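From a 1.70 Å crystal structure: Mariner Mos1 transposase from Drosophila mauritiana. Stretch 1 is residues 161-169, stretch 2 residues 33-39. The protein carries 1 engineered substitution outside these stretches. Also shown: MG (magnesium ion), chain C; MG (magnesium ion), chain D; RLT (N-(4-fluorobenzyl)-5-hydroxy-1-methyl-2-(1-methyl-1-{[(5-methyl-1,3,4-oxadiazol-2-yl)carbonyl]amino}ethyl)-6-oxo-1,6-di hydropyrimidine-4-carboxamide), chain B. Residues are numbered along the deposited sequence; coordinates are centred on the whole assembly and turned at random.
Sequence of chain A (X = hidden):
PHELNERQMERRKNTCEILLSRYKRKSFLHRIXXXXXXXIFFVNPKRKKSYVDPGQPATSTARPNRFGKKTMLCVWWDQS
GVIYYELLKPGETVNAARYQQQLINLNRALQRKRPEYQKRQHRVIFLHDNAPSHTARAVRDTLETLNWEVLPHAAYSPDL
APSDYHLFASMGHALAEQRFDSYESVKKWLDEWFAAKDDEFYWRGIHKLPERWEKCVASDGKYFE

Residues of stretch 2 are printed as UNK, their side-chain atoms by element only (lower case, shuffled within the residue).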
# COMPACT_ATOMS: atom_id res chain seq x y z
N ALA A 161 0.06 7.75 -0.92
CA ALA A 161 0.13 6.29 -0.74
C ALA A 161 1.35 5.73 -1.47
O ALA A 161 1.44 5.76 -2.70
CB ALA A 161 -1.13 5.67 -1.31
N PRO A 162 2.35 5.20 -0.74
CA PRO A 162 3.56 4.71 -1.44
C PRO A 162 3.27 3.65 -2.54
O PRO A 162 4.00 3.64 -3.55
CB PRO A 162 4.44 4.18 -0.32
CG PRO A 162 4.04 4.99 0.90
CD PRO A 162 2.56 5.21 0.71
N SER A 163 2.28 2.81 -2.37
CA SER A 163 1.95 1.84 -3.40
C SER A 163 1.59 2.51 -4.70
O SER A 163 1.98 2.00 -5.76
CB SER A 163 0.84 0.90 -2.99
OG SER A 163 1.13 0.16 -1.77
N ASP A 164 0.90 3.66 -4.60
CA ASP A 164 0.53 4.40 -5.82
C ASP A 164 1.64 5.29 -6.36
O ASP A 164 2.00 5.16 -7.53
CB ASP A 164 -0.76 5.18 -5.53
CG ASP A 164 -1.97 4.22 -5.48
OD1 ASP A 164 -2.04 3.31 -6.37
OD2 ASP A 164 -2.80 4.31 -4.61
N TYR A 165 2.20 6.18 -5.56
CA TYR A 165 3.19 7.09 -6.14
C TYR A 165 4.56 6.53 -6.41
O TYR A 165 5.30 7.09 -7.23
CB TYR A 165 3.34 8.33 -5.24
CG TYR A 165 4.02 8.13 -3.87
CD1 TYR A 165 5.38 7.88 -3.75
CD2 TYR A 165 3.30 8.22 -2.69
CE1 TYR A 165 5.99 7.70 -2.54
CE2 TYR A 165 3.90 8.08 -1.47
CZ TYR A 165 5.25 7.80 -1.36
OH TYR A 165 5.95 7.64 -0.16
N HIS A 166 4.88 5.39 -5.81
CA HIS A 166 6.13 4.71 -6.00
C HIS A 166 6.02 3.37 -6.68
O HIS A 166 6.53 3.20 -7.77
CB HIS A 166 6.87 4.60 -4.67
CG HIS A 166 8.28 4.20 -4.80
ND1 HIS A 166 9.27 5.05 -5.22
CD2 HIS A 166 8.88 2.99 -4.61
CE1 HIS A 166 10.43 4.42 -5.23
NE2 HIS A 166 10.22 3.16 -4.91
N LEU A 167 5.39 2.39 -6.06
CA LEU A 167 5.45 1.01 -6.51
C LEU A 167 4.73 0.83 -7.83
O LEU A 167 5.34 0.36 -8.83
CB LEU A 167 4.87 0.07 -5.44
CG LEU A 167 4.94 -1.41 -5.87
CD1 LEU A 167 6.38 -1.86 -5.83
CD2 LEU A 167 4.15 -2.27 -4.92
N PHE A 168 3.46 1.19 -7.88
CA PHE A 168 2.62 1.01 -9.10
C PHE A 168 3.00 2.04 -10.17
O PHE A 168 2.85 1.74 -11.34
CB PHE A 168 1.18 1.15 -8.77
CG PHE A 168 0.59 0.02 -7.92
CD1 PHE A 168 1.18 -1.29 -7.85
CD2 PHE A 168 -0.50 0.27 -7.17
CE1 PHE A 168 0.62 -2.25 -7.08
CE2 PHE A 168 -1.06 -0.69 -6.37
CZ PHE A 168 -0.50 -2.00 -6.34
N ALA A 169 3.52 3.20 -9.81
CA ALA A 169 4.06 4.21 -10.75
C ALA A 169 5.18 3.57 -11.58
O ALA A 169 5.12 3.54 -12.82
CB ALA A 169 4.57 5.42 -10.00
N UNK A 33 4.17 -0.89 7.10
CA UNK A 33 3.84 -1.87 6.12
C UNK A 33 2.65 -1.23 5.37
O UNK A 33 1.68 -0.76 5.98
c UNK A 33 4.53 -3.81 7.58
c UNK A 33 2.73 -4.17 5.87
c UNK A 33 3.38 -3.17 6.82
N UNK A 34 2.74 -1.29 4.05
CA UNK A 34 1.71 -0.62 3.22
C UNK A 34 1.25 -1.52 2.14
O UNK A 34 1.97 -2.41 1.69
o UNK A 34 1.14 1.58 2.28
c UNK A 34 3.24 0.73 1.72
c UNK A 34 2.20 0.77 2.81
N UNK A 35 0.09 -1.21 1.55
CA UNK A 35 -0.41 -2.04 0.48
C UNK A 35 -1.57 -1.43 -0.22
O UNK A 35 -2.19 -0.44 0.26
N UNK A 36 -1.90 -2.02 -1.34
CA UNK A 36 -2.99 -1.48 -2.21
C UNK A 36 -3.22 -2.52 -3.33
O UNK A 36 -2.41 -3.43 -3.59
c UNK A 36 -3.69 0.61 -3.51
o UNK A 36 -3.30 1.30 -4.51
c UNK A 36 -2.56 -0.16 -2.85
o UNK A 36 -4.81 0.52 -2.99
N UNK A 37 -4.37 -2.34 -4.01
CA UNK A 37 -4.83 -3.18 -5.10
C UNK A 37 -4.69 -2.44 -6.42
O UNK A 37 -4.91 -1.23 -6.50
c UNK A 37 -6.32 -3.49 -4.84
o UNK A 37 -6.63 -2.23 -2.33
o UNK A 37 -7.57 -4.03 -1.37
c UNK A 37 -6.96 -3.45 -2.33
c UNK A 37 -6.61 -4.29 -3.59
N UNK A 38 -4.37 -3.16 -7.48
CA UNK A 38 -4.35 -2.64 -8.86
C UNK A 38 -4.78 -3.71 -9.86
O UNK A 38 -4.38 -4.85 -9.74
c UNK A 38 -1.31 -1.12 -10.77
c UNK A 38 -2.93 -2.19 -9.21
c UNK A 38 -2.66 -1.77 -10.64
c UNK A 38 -0.99 -0.70 -12.21
n UNK A 38 -1.99 0.30 -12.71
N UNK A 39 -5.57 -3.34 -10.86
CA UNK A 39 -5.92 -4.25 -11.92
C UNK A 39 -4.77 -4.44 -12.89
O UNK A 39 -4.12 -3.48 -13.28
c UNK A 39 -7.14 -3.69 -12.72
c UNK A 39 -8.49 -3.68 -12.07
c UNK A 39 -10.12 -7.08 -11.38
c UNK A 39 -11.54 -5.19 -10.75
n UNK A 39 -10.44 -2.96 -11.18
c UNK A 39 -9.10 -6.21 -11.84
c UNK A 39 -9.22 -2.56 -11.72
c UNK A 39 -10.51 -4.33 -11.18
c UNK A 39 -11.33 -6.56 -10.87
c UNK A 39 -9.29 -4.82 -11.74
MG MG C . -3.91 2.67 -5.73
MG MG D . -6.56 1.50 -3.53
CAA RLT B . -12.45 8.31 -1.74
CAB RLT B . -5.65 6.07 -8.29
CAC RLT B . -7.92 8.01 -7.62
CAD RLT B . -8.94 5.90 -9.07
OAE RLT B . -8.35 2.44 -3.85
OAF RLT B . -9.02 7.53 -4.86
OAG RLT B . -4.63 4.30 -6.87
OAH RLT B . -5.78 2.89 -4.91
FAI RLT B . -12.66 6.48 0.24
CAJ RLT B . -10.95 5.29 -0.94
CAK RLT B . -13.24 5.05 -1.61
CAL RLT B . -10.57 4.41 -1.97
CAM RLT B . -12.86 4.18 -2.63
CAN RLT B . -11.17 2.91 -3.97
NAO RLT B . -13.34 7.32 -4.04
NAP RLT B . -12.60 6.98 -5.21
NAQ RLT B . -8.64 5.03 -6.11
NAR RLT B . -10.13 3.60 -4.74
NAS RLT B . -9.96 6.81 -6.88
OAT RLT B . -11.17 7.76 -3.62
CAU RLT B . -8.81 3.34 -4.50
CAV RLT B . -9.99 7.19 -5.57
CAW RLT B . -12.43 7.77 -3.14
CAX RLT B . -12.30 5.62 -0.75
CAY RLT B . -11.53 3.84 -2.83
CAZ RLT B . -6.57 3.72 -5.59
CBA RLT B . -11.30 7.25 -4.89
CBB RLT B . -7.96 4.07 -5.36
CBC RLT B . -7.97 5.74 -7.05
CBD RLT B . -5.85 4.50 -6.57
NBE RLT B . -6.59 5.45 -7.30
CBF RLT B . -8.88 6.83 -7.83
O HOH W 1 0.42 2.26 -0.16
O HOH W 2 -4.30 1.32 -7.22
O HOH W 3 -7.67 0.15 -2.41
O HOH W 4 -6.85 0.16 -5.12

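Position 33 carries three side-chain carbons, one attached to the backbone and bearing the other two. None comes within contact distance of the helix that begins at Pro162. A branched, purely aliphatic group of this size is valine, Val33.

At position 34 the first side-chain carbon bears one oxygen and one carbon. The side chain lies against the start of the helix, at Pro162 and Ser163, with the carbon branch and the oxygen about equally close to the proline; the oxygen also accepts a hydrogen bond from water 1. A branched chain with one hydroxyl and one methyl is threonine. Thr34 CG2 is 4.2 Å from Pro162 CB and 4.1 Å from Ser163 OG. Water 1 donates to Thr34 OG1 (2.6 Å) and accepts from Ser163 N (2.9 Å), so it links the strand to a backbone amide in the first turn, where no earlier helical carbonyl takes it up.

Position 35 has no side-chain atoms and is glycine. Here strand and helix come close, with 6.0 Å between Gly35 CA and Ser163 CA, and Ser163 OG lies 3.5 Å from Gly35 C. The contact is made by backbone alone on the strand side.

Position 36 shows two carbons, the second carrying two oxygens. The first carbon packs on Ser163, and one oxygen approaches both Asp164 and the ring of Phe168. A carboxylate on so short a chain is aspartate. Asp36 CB lies 3.6 Å from Ser163 CB. Asp36 OD2 is 3.0 Å from Asp164 OD1, a close approach of two acidic groups that is explained by the magnesium of chain C: it is bound by Asp36 OD2 at 1.9 Å and by Asp164 OD1 and OD2 at 2.1 and 2.3 Å. Asp36 OD1 binds the magnesium of chain D at 2.1 Å, so this carboxylate bridges the two ions, as does RLT OAH.

Position 37 has three carbons, the third carrying two oxygens, and its CA-to-CB bond points away from the helix. This longer carboxylate is glutamate. Glu37 meets stretch 1 through its backbone, with Glu37 O 3.9 Å from Phe168 CE2. The same carbonyl accepts hydrogen bonds from waters 2 and 4, which are ligands of the two magnesium ions, and Glu37 OE2 accepts one from water 3.

Four carbons in a row ending in nitrogen mark position 38, where the chain runs over one face of the Phe168 ring. It is lysine. Lys38 CD is 3.6 Å from Phe168 CG, and Lys38 CB makes a CH-pi contact 3.8 Å from the ring centroid.

Position 39 has one carbon followed by fused five- and six-membered rings with a single nitrogen, the indole of tryptophan. Trp39 does not reach the helix.

The strand crosses the helix at 73° without a direct hydrogen bond. Thr34, Asp36 and Lys38 alternate toward it, meeting in turn the helix start, the metal-binding Asp164 and the Phe168 ring. Shared magnesium coordination joins the acidic centre, between a water-linked end and an apolar one.

Stretch 2 (33-39) VTGDEKW
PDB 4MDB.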